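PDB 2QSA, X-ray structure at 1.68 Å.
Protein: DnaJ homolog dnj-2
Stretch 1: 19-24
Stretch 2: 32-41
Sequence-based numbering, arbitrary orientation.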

# COMPACT_ATOMS: atom_id res chain seq x y z
N ASP A 19 4.94 -2.36 -5.14
CA ASP A 19 4.75 -3.71 -5.73
C ASP A 19 3.30 -4.15 -5.68
O ASP A 19 2.82 -4.79 -6.60
CB ASP A 19 5.59 -4.75 -4.99
CG ASP A 19 7.10 -4.51 -5.14
OD1 ASP A 19 7.50 -3.78 -6.03
OD2 ASP A 19 7.86 -5.15 -4.37
N VAL A 20 2.61 -3.79 -4.59
CA VAL A 20 1.19 -4.15 -4.47
C VAL A 20 0.36 -3.66 -5.66
O VAL A 20 -0.51 -4.38 -6.17
CB VAL A 20 0.56 -3.60 -3.13
CG1 VAL A 20 -0.97 -3.79 -3.12
CG2 VAL A 20 1.19 -4.31 -1.92
N LEU A 21 0.64 -2.43 -6.09
CA LEU A 21 -0.04 -1.86 -7.24
C LEU A 21 0.67 -2.06 -8.58
O LEU A 21 0.19 -1.57 -9.61
CB LEU A 21 -0.29 -0.36 -6.98
CG LEU A 21 -1.21 -0.09 -5.76
CD1 LEU A 21 -1.37 1.45 -5.58
CD2 LEU A 21 -2.60 -0.71 -5.94
N GLU A 22 1.77 -2.81 -8.57
CA GLU A 22 2.58 -3.09 -9.77
C GLU A 22 2.98 -1.77 -10.46
O GLU A 22 2.93 -1.65 -11.68
CB GLU A 22 1.83 -4.08 -10.71
CG GLU A 22 1.38 -5.39 -9.98
CD GLU A 22 0.36 -6.29 -10.77
OE1 GLU A 22 -0.41 -5.81 -11.63
OE2 GLU A 22 0.31 -7.50 -10.46
N VAL A 23 3.33 -0.78 -9.65
CA VAL A 23 3.88 0.48 -10.17
C VAL A 23 5.35 0.57 -9.79
O VAL A 23 5.82 -0.11 -8.88
CB VAL A 23 3.13 1.74 -9.69
CG1 VAL A 23 1.72 1.76 -10.23
CG2 VAL A 23 3.12 1.80 -8.22
N ASN A 24 6.08 1.43 -10.49
CA ASN A 24 7.52 1.48 -10.33
C ASN A 24 7.86 2.78 -9.60
O ASN A 24 7.51 3.85 -10.08
CB ASN A 24 8.14 1.43 -11.74
CG ASN A 24 9.64 1.52 -11.73
OD1 ASN A 24 10.28 1.59 -10.68
ND2 ASN A 24 10.24 1.49 -12.94
N LYS A 32 -0.61 7.20 -13.51
CA LYS A 32 -0.36 5.78 -13.58
C LYS A 32 -0.83 5.08 -12.31
O LYS A 32 -1.33 3.96 -12.38
CB LYS A 32 1.15 5.49 -13.73
CG LYS A 32 1.76 6.03 -15.00
CD LYS A 32 3.23 5.65 -14.99
CE LYS A 32 4.04 6.40 -15.99
NZ LYS A 32 5.40 5.78 -15.95
N LEU A 33 -0.58 5.73 -11.17
CA LEU A 33 -0.95 5.16 -9.85
C LEU A 33 -2.47 4.98 -9.79
O LEU A 33 -2.95 3.91 -9.38
CB LEU A 33 -0.49 6.09 -8.72
CG LEU A 33 -0.82 5.54 -7.33
CD1 LEU A 33 0.10 4.33 -6.99
CD2 LEU A 33 -0.66 6.63 -6.30
N ALA A 34 -3.21 5.99 -10.23
CA ALA A 34 -4.69 5.90 -10.13
C ALA A 34 -5.20 4.78 -11.07
O ALA A 34 -6.10 4.00 -10.72
CB ALA A 34 -5.35 7.24 -10.49
N LYS A 35 -4.62 4.69 -12.26
CA LYS A 35 -5.09 3.68 -13.21
C LYS A 35 -4.86 2.26 -12.64
O LYS A 35 -5.71 1.36 -12.76
CB LYS A 35 -4.33 3.86 -14.53
CG LYS A 35 -4.72 2.85 -15.62
CD LYS A 35 -3.70 2.94 -16.79
CE LYS A 35 -4.03 2.06 -18.00
NZ LYS A 35 -5.34 2.28 -18.60
N ALA A 36 -3.69 2.10 -12.01
CA ALA A 36 -3.26 0.79 -11.43
C ALA A 36 -4.20 0.42 -10.26
O ALA A 36 -4.71 -0.70 -10.20
CB ALA A 36 -1.82 0.86 -10.96
N TYR A 37 -4.45 1.39 -9.38
CA TYR A 37 -5.35 1.19 -8.26
C TYR A 37 -6.72 0.80 -8.77
O TYR A 37 -7.31 -0.18 -8.29
CB TYR A 37 -5.45 2.42 -7.35
CG TYR A 37 -6.71 2.35 -6.49
CD1 TYR A 37 -6.77 1.46 -5.39
CD2 TYR A 37 -7.84 3.13 -6.80
CE1 TYR A 37 -7.92 1.33 -4.61
CE2 TYR A 37 -9.01 3.05 -6.00
CZ TYR A 37 -9.04 2.12 -4.93
OH TYR A 37 -10.17 2.01 -4.21
N ARG A 38 -7.27 1.56 -9.71
CA ARG A 38 -8.66 1.32 -10.14
C ARG A 38 -8.82 -0.09 -10.74
O ARG A 38 -9.81 -0.77 -10.46
CB ARG A 38 -9.17 2.40 -11.10
CG ARG A 38 -9.29 3.78 -10.42
CD ARG A 38 -9.35 4.95 -11.45
NE ARG A 38 -10.61 4.88 -12.22
CZ ARG A 38 -11.78 5.37 -11.80
NH1 ARG A 38 -11.92 6.01 -10.62
NH2 ARG A 38 -12.84 5.18 -12.58
N ALA A 39 -7.83 -0.53 -11.52
CA ALA A 39 -7.85 -1.86 -12.14
C ALA A 39 -7.77 -2.95 -11.09
O ALA A 39 -8.52 -3.93 -11.17
CB ALA A 39 -6.72 -2.00 -13.16
N LEU A 40 -6.85 -2.79 -10.13
CA LEU A 40 -6.65 -3.87 -9.11
C LEU A 40 -7.81 -3.89 -8.12
O LEU A 40 -8.23 -4.97 -7.68
CB LEU A 40 -5.34 -3.67 -8.38
CG LEU A 40 -4.16 -4.08 -9.27
CD1 LEU A 40 -2.79 -3.58 -8.69
CD2 LEU A 40 -4.19 -5.62 -9.51
N ALA A 41 -8.31 -2.71 -7.76
CA ALA A 41 -9.53 -2.60 -6.90
C ALA A 41 -10.72 -3.30 -7.55
O ALA A 41 -11.43 -4.06 -6.89
CB ALA A 41 -9.87 -1.14 -6.59

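Apolar packing holds these two stretches together. No hydrogen bond crosses between them, and about 341 Å² of surface is buried, both sides summed. Stretch 2 is helical throughout. Its backbone bonds are satisfied internally, as in A36 N to K32 O at 3.0 Å and L40 N to A36 O at 3.0 Å. Packing comes mostly from side chains, and L33, A36, Y37 and L40, spaced at three and four residues, bring one face of the helix to stretch 1.

Stretch 1 leaves its helix here. E22 has positive phi (54°) and is the first residue to depart from helical angles, in a Schellman motif. E22 N still bonds back to D19 O at 3.0 Å. V23 then adopts an extended backbone (-111/161). L21 packs on the second helix before the turn, and V23 after it.

L21 is the centre of the contact. It is buried, and 91 Å² of it is covered by stretch 2, the largest share of any residue here. Its CA-to-CB bond runs sideways to stretch 2. Chi1 is m (-62°) and chi2 is t (179°), a common leucine rotamer. This places L21 CD1 against L33 and L21 CD2 against L40. L21 CD1 meets L33 CD1 at 3.5 Å. L21 CD2 lies 4.0 Å from L40 CD1. Y37 CB is about equally far from both methyls, 4.5 Å from L21 CD2. L21 thus touches residues from L33 to L40, about two turns of the helix.

A36 faces L21 where the backbones come close, with L21 CA and A36 CA 5.9 Å apart. Its CB points toward stretch 1, and A36 CB sits 3.4 Å from L21 O. A36 CB is also 3.7 Å from V23 CG1. A single methyl fits this narrow space, and it has no chi angle to adjust.

L33 starts sideways, but its end comes nearer. Chi1 is t (-179°) and chi2 is p (72°), which carries L33 CD1 to L21 CD1 and to within 4.1 Å of V23 CG2. V23 points toward the helix with chi1 m (-66°). V23 CG1 packs on A36 CB, and V23 CG2 is the methyl nearer L33 CD1. A branched beta carbon suits a place between two neighbours.

L40 points toward stretch 1 with chi1 m (-75°) and chi2 t (166°). L40 CD1 reaches the backbone as well as the side chain of L21, lying 3.6 Å from L21 CA. L40 CD1 is also 3.5 Å from V20 O. V20 itself is buried, but its side chain stays 5.9 Å or more from stretch 2.

Y37 adds its backbone and CB. Y37 CA is 4.1 Å from L21 CD2. Chi1 is t (161°); the end of the side chain leads away from stretch 1, and its closest approach is through CB.

The polar residues stay at the edge. E22 is exposed, and E22 OE1 comes only to 4.3 Å from L40 CD2. K32 is exposed too, and its NZ is hydrogen-bonded elsewhere in the structure.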